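Local coordinates for probable 2-hydroxyhepta-2,4-diene-1,7-dioate isomerase (Thermus thermophilus, PDB 2DFU), which probably isomerises 2-hydroxyhepta-2,4-diene-1,7-dioate as a metal-binding member of the fumarylacetoacetate hydrolase family, at residues A[12-16]-A[17-21]; A[34-37]-A[38-41]; A[244-247]-A[248-251]. All coordinates share one frame; numbering follows the deposited sequence.

From the N terminus, contact 1 closes the tight hairpin between strands 10-15 and 18-22. Contact 2 follows in the N-terminal region, where the chain leaves strand 32-35 through a short 3-10 turn. The two touch, because strands 18-22 and 32-35 are neighbours: Val19 N lies 2.7 Å from Tyr34 O, a probable hydrogen bond. Contact 3 comes far later and closes a bulged hairpin in the hydrolase-family region, its centre about 17 Å from that of contact 1. The three contacts follow one another in series, neither nesting nor crossing. Lys2 and Trp173 bridge the regions: Leu14 packs on Lys2 and Leu36 on Trp173, while Lys2 NZ and Trp173 NE1 both hydrogen-bond to Val249 O.

Contact 1 (A[12-16]-A[17-21])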
# COMPACT_ATOMS: atom_id res chain seq x y z
N GLY A 12 -13.04 12.39 16.09
CA GLY A 12 -13.47 12.90 17.38
C GLY A 12 -12.47 12.62 18.47
O GLY A 12 -11.48 11.91 18.27
N VAL A 13 -12.73 13.20 19.64
CA VAL A 13 -11.88 13.03 20.81
C VAL A 13 -12.72 12.33 21.87
O VAL A 13 -13.91 12.60 22.00
CB VAL A 13 -11.39 14.39 21.34
CG1 VAL A 13 -10.68 14.21 22.66
CG2 VAL A 13 -10.43 15.01 20.33
N LEU A 14 -12.10 11.44 22.62
CA LEU A 14 -12.81 10.70 23.66
C LEU A 14 -12.66 11.32 25.04
O LEU A 14 -11.55 11.61 25.48
CB LEU A 14 -12.32 9.25 23.70
CG LEU A 14 -13.01 8.33 24.71
CD1 LEU A 14 -14.42 8.04 24.23
CD2 LEU A 14 -12.23 7.02 24.86
N GLU A 15 -13.78 11.52 25.72
CA GLU A 15 -13.76 12.06 27.08
C GLU A 15 -14.70 11.18 27.90
O GLU A 15 -15.92 11.34 27.85
CB GLU A 15 -14.23 13.52 27.10
CG GLU A 15 -13.26 14.51 26.45
CD GLU A 15 -11.86 14.49 27.06
OE1 GLU A 15 -11.62 13.75 28.04
OE2 GLU A 15 -10.98 15.22 26.55
N GLY A 16 -14.12 10.25 28.64
CA GLY A 16 -14.92 9.34 29.44
C GLY A 16 -15.71 8.44 28.50
O GLY A 16 -15.12 7.65 27.76
N GLU A 17 -17.03 8.57 28.52
CA GLU A 17 -17.87 7.76 27.65
C GLU A 17 -18.43 8.59 26.49
O GLU A 17 -19.25 8.09 25.71
CB GLU A 17 -19.03 7.17 28.44
CG GLU A 17 -19.93 8.23 29.04
CD GLU A 17 -21.35 7.73 29.21
OE1 GLU A 17 -21.92 7.26 28.20
OE2 GLU A 17 -21.90 7.82 30.34
N LEU A 18 -18.00 9.84 26.37
CA LEU A 18 -18.48 10.71 25.31
C LEU A 18 -17.49 10.94 24.18
O LEU A 18 -16.30 11.17 24.42
CB LEU A 18 -18.87 12.08 25.88
CG LEU A 18 -20.14 12.21 26.71
CD1 LEU A 18 -20.20 13.59 27.36
CD2 LEU A 18 -21.37 11.99 25.83
N VAL A 19 -17.98 10.87 22.95
CA VAL A 19 -17.18 11.12 21.77
C VAL A 19 -17.54 12.53 21.31
O VAL A 19 -18.69 12.80 20.98
CB VAL A 19 -17.51 10.14 20.63
CG1 VAL A 19 -16.75 10.54 19.36
CG2 VAL A 19 -17.15 8.72 21.03
N LEU A 20 -16.56 13.42 21.31
CA LEU A 20 -16.79 14.80 20.89
C LEU A 20 -16.21 14.93 19.49
O LEU A 20 -14.99 14.84 19.31
CB LEU A 20 -16.13 15.76 21.87
CG LEU A 20 -16.59 15.42 23.30
CD1 LEU A 20 -15.67 16.04 24.33
CD2 LEU A 20 -18.02 15.88 23.48
N GLU A 21 -17.07 15.13 18.50
CA GLU A 21 -16.63 15.24 17.12
C GLU A 21 -15.76 16.46 16.84
O GLU A 21 -15.96 17.54 17.40
CB GLU A 21 -17.83 15.25 16.17
CG GLU A 21 -17.42 15.36 14.71
CD GLU A 21 -18.60 15.50 13.76
OE1 GLU A 21 -19.50 16.32 14.02
OE2 GLU A 21 -18.61 14.78 12.74
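Gly12 opens the pairing by bringing its CA to 3.1 Å from Leu20 O, and its lack of a side chain suits this close approach opposite Glu21. Val13 forms a hydrogen-bonded pair with Leu20. Its N donates to Leu20 O at 2.8 Å, and its O receives Leu20 N almost straight, at an N-H...O angle of 175°. On the other face of the sheet, Leu14 has CG anti to the backbone N (chi1 -178°), and CD1 lies 4.3 Å from Val19 CG2; both leucine and valine side chains also pack on Leu4 of strand 2-6, a fitting place for branched apolar groups. Glu15 repeats this two-way hydrogen bonding, with Leu18: Glu15 N reaches Leu18 O at 2.9 Å, while Leu18 N comes back to Glu15 O from above the carbonyl plane. The aliphatic part of the glutamate is useful too, since CG rests 3.6 Å from Leu20 CD1 where the two side chains cross at about a right angle. Gly16 then adopts a positive phi of 68°, which glycine tolerates easily, and Glu17 completes the reversal. The result is a two-residue beta hairpin, closed by a type II' turn from Glu15 to Leu18.

Contact 2 (A[34-37]-A[38-41]); sequences YDLA and SVTL
Ser38 and Val39 fold back on Asp35 and Leu36 in a short 3-10 turn, the bend that ends strand 32-35. Two successive backbone bonds of the i to i+3 kind define it. Ser38 N donates to Asp35 O at 3.0 Å, and Val39 N donates to Leu36 O at 3.1 Å, the second bond being the straighter at 164°. In both, the donor sits well above the carbonyl plane, a result of winding the chain so tightly.

Val39 carries the apolar side of the turn by splitting its two branches between two partners. With chi1 at -51°, CG1 stands anti to the carbonyl carbon and meets Tyr34 CB at 3.6 Å, crossing that side chain at about a right angle. CG2 turns the other way, lying 3.3 Å from Leu36 O and 4.2 Å from Leu36 CD1. A beta-branched residue suits the place because it can fill both directions at once.

The second shell fixes these groups. The Tyr34 ring stacks edge-to-face with Phe6, against which Val39 also packs, and Leu36 is buried against Val19. Leu36 O takes a further hydrogen bond from Asn91 ND2, so this carbonyl serves both the turn and the neighbouring loop. Just beyond the turn, Asn7 OD1 receives a bond from Thr40 N.

The polar residues lie on the exposed side. Asp35 OD1 has Glu17 OE1 close by; such close like charges would tend to raise the pKa of one or both, though Arg93 lies against Glu17 and may offset this. A water links Ser38 and Asp35: it is hydrogen-bonded to Ser38 OG at 3.0 Å and donates a weak bond of 3.4 Å to Asp35 OD2.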
# COMPACT_ATOMS: atom_id res chain seq x y z
N TYR A 34 -21.48 12.31 20.88
CA TYR A 34 -22.17 11.03 20.81
C TYR A 34 -21.73 10.18 21.99
O TYR A 34 -20.66 10.41 22.56
CB TYR A 34 -21.79 10.26 19.54
CG TYR A 34 -21.93 11.01 18.24
CD1 TYR A 34 -21.05 12.05 17.90
CD2 TYR A 34 -22.91 10.65 17.31
CE1 TYR A 34 -21.15 12.70 16.67
CE2 TYR A 34 -23.02 11.29 16.08
CZ TYR A 34 -22.14 12.32 15.77
OH TYR A 34 -22.25 12.95 14.55
N ASP A 35 -22.54 9.19 22.36
CA ASP A 35 -22.14 8.28 23.43
C ASP A 35 -21.27 7.25 22.72
O ASP A 35 -21.58 6.83 21.60
CB ASP A 35 -23.34 7.57 24.06
CG ASP A 35 -24.15 8.47 24.97
OD1 ASP A 35 -23.53 9.26 25.73
OD2 ASP A 35 -25.40 8.40 24.95
N LEU A 36 -20.18 6.83 23.35
CA LEU A 36 -19.30 5.85 22.74
C LEU A 36 -20.05 4.60 22.30
O LEU A 36 -19.86 4.10 21.19
CB LEU A 36 -18.19 5.46 23.72
CG LEU A 36 -17.21 4.42 23.17
CD1 LEU A 36 -16.58 4.94 21.87
CD2 LEU A 36 -16.14 4.13 24.20
N ALA A 37 -20.90 4.09 23.19
CA ALA A 37 -21.66 2.87 22.92
C ALA A 37 -22.55 2.97 21.68
O ALA A 37 -22.94 1.95 21.11
CB ALA A 37 -22.51 2.49 24.15
N SER A 38 -22.87 4.19 21.26
CA SER A 38 -23.74 4.39 20.11
C SER A 38 -23.04 4.55 18.76
O SER A 38 -23.71 4.59 17.72
CB SER A 38 -24.63 5.61 20.34
OG SER A 38 -25.36 5.48 21.55
N VAL A 39 -21.72 4.67 18.74
CA VAL A 39 -21.03 4.84 17.47
C VAL A 39 -20.35 3.58 16.98
O VAL A 39 -20.15 2.64 17.74
CB VAL A 39 -19.96 5.97 17.54
CG1 VAL A 39 -20.57 7.23 18.11
CG2 VAL A 39 -18.76 5.51 18.37
N THR A 40 -20.03 3.55 15.69
CA THR A 40 -19.32 2.41 15.12
C THR A 40 -17.85 2.81 15.03
O THR A 40 -17.48 3.67 14.22
CB THR A 40 -19.84 2.08 13.71
OG1 THR A 40 -21.21 1.67 13.79
CG2 THR A 40 -19.01 0.96 13.10
N LEU A 41 -17.03 2.21 15.88
CA LEU A 41 -15.60 2.50 15.90
C LEU A 41 -14.91 2.02 14.63
O LEU A 41 -15.14 0.91 14.18
CB LEU A 41 -14.93 1.82 17.09
CG LEU A 41 -14.48 2.67 18.27
CD1 LEU A 41 -13.47 1.86 19.06
CD2 LEU A 41 -13.84 3.96 17.78
O HOH W 1 -25.78 5.05 24.51

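Contact 3 (A[244-247]-A[248-251]); sequences VAVE and GVGT
Val246 and Val249 meet through matching torsions: Val246 CG1 is anti to the backbone N (chi1 174°), and the same rotamer in Val249 (chi1 180°) leaves its CG2 anti to the carbonyl carbon, beside the backbone N, where it meets Val246 CG1. The side chains lie side by side, pointing the same way, with Val246 CG1 3.5 Å from Val249 CG2, a snug contact between compact branched groups that suits a buried position.

The backbone explains why two successive residues, Val249 and Gly250 at the start of strand 250-259, face one partner, Val246: this is a classic beta bulge. Val246 O accepts two hydrogen bonds, from Val249 N at 3.0 Å and from Gly250 N at 3.1 Å. The Gly250 donor lies in the carbonyl plane, whereas the Val249 donor stands above it. The pairing is completed by Val246 N, which donates to Gly250 O at 3.0 Å in a nearly straight bond.

Two glycines suit the backbone here: Gly248, in the turn, has a positive phi of 80°, and Gly250, in the bulge, takes up a conformation in which any CB would press on the carbonyl of Val249. Past the bulge, regular antiparallel pairing resumes. Ala245 CB lies 3.7 Å from Thr251 OG1 on the face they share, a small group beside the hydroxyl at a non-hydrogen-bonded pair, and Thr251 CA makes a CA-H...O contact of 3.4 Å with Val244 O.

Glu247, exposed at the bend, forms a salt bridge through OE2 with Arg186, and its carbonyl accepts from Thr183 OG1. Within its sheet, strand 241-246 runs antiparallel between 250-259 and 184-189, with strand 102-104 beyond 250-259, while Val244, Val246 and Val249 all pack against Val142 of strand 137-148.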
# COMPACT_ATOMS: atom_id res chain seq x y z
N VAL A 244 -5.69 -7.16 22.67
CA VAL A 244 -4.33 -6.66 22.85
C VAL A 244 -4.32 -5.37 23.66
O VAL A 244 -4.86 -4.35 23.24
CB VAL A 244 -3.69 -6.41 21.48
CG1 VAL A 244 -2.24 -5.97 21.65
CG2 VAL A 244 -3.73 -7.68 20.65
N ALA A 245 -3.75 -5.39 24.85
CA ALA A 245 -3.74 -4.22 25.70
C ALA A 245 -2.37 -3.56 25.71
O ALA A 245 -1.35 -4.21 25.91
CB ALA A 245 -4.15 -4.60 27.11
N VAL A 246 -2.36 -2.25 25.46
CA VAL A 246 -1.13 -1.47 25.45
C VAL A 246 -1.33 -0.38 26.49
O VAL A 246 -2.25 0.43 26.39
CB VAL A 246 -0.88 -0.83 24.07
CG1 VAL A 246 0.33 0.09 24.13
CG2 VAL A 246 -0.65 -1.92 23.04
N GLU A 247 -0.48 -0.39 27.51
CA GLU A 247 -0.57 0.59 28.58
C GLU A 247 -0.50 2.01 28.06
O GLU A 247 0.35 2.34 27.22
CB GLU A 247 0.52 0.34 29.63
CG GLU A 247 0.17 -0.76 30.63
CD GLU A 247 1.28 -1.02 31.63
OE1 GLU A 247 1.89 -0.04 32.11
OE2 GLU A 247 1.53 -2.20 31.95
N GLY A 248 -1.40 2.85 28.55
CA GLY A 248 -1.43 4.24 28.15
C GLY A 248 -2.10 4.48 26.81
O GLY A 248 -2.33 5.63 26.43
N VAL A 249 -2.39 3.41 26.07
CA VAL A 249 -3.04 3.58 24.78
C VAL A 249 -4.48 3.09 24.81
O VAL A 249 -5.42 3.87 24.66
CB VAL A 249 -2.28 2.85 23.66
CG1 VAL A 249 -2.98 3.04 22.33
CG2 VAL A 249 -0.85 3.39 23.58
N GLY A 250 -4.65 1.79 25.00
CA GLY A 250 -5.99 1.23 25.04
C GLY A 250 -5.97 -0.25 24.77
O GLY A 250 -4.91 -0.87 24.71
N THR A 251 -7.15 -0.83 24.61
CA THR A 251 -7.24 -2.25 24.35
C THR A 251 -7.94 -2.52 23.03
O THR A 251 -9.05 -2.05 22.80
CB THR A 251 -8.01 -2.97 25.46
OG1 THR A 251 -7.37 -2.72 26.72
CG2 THR A 251 -8.04 -4.47 25.20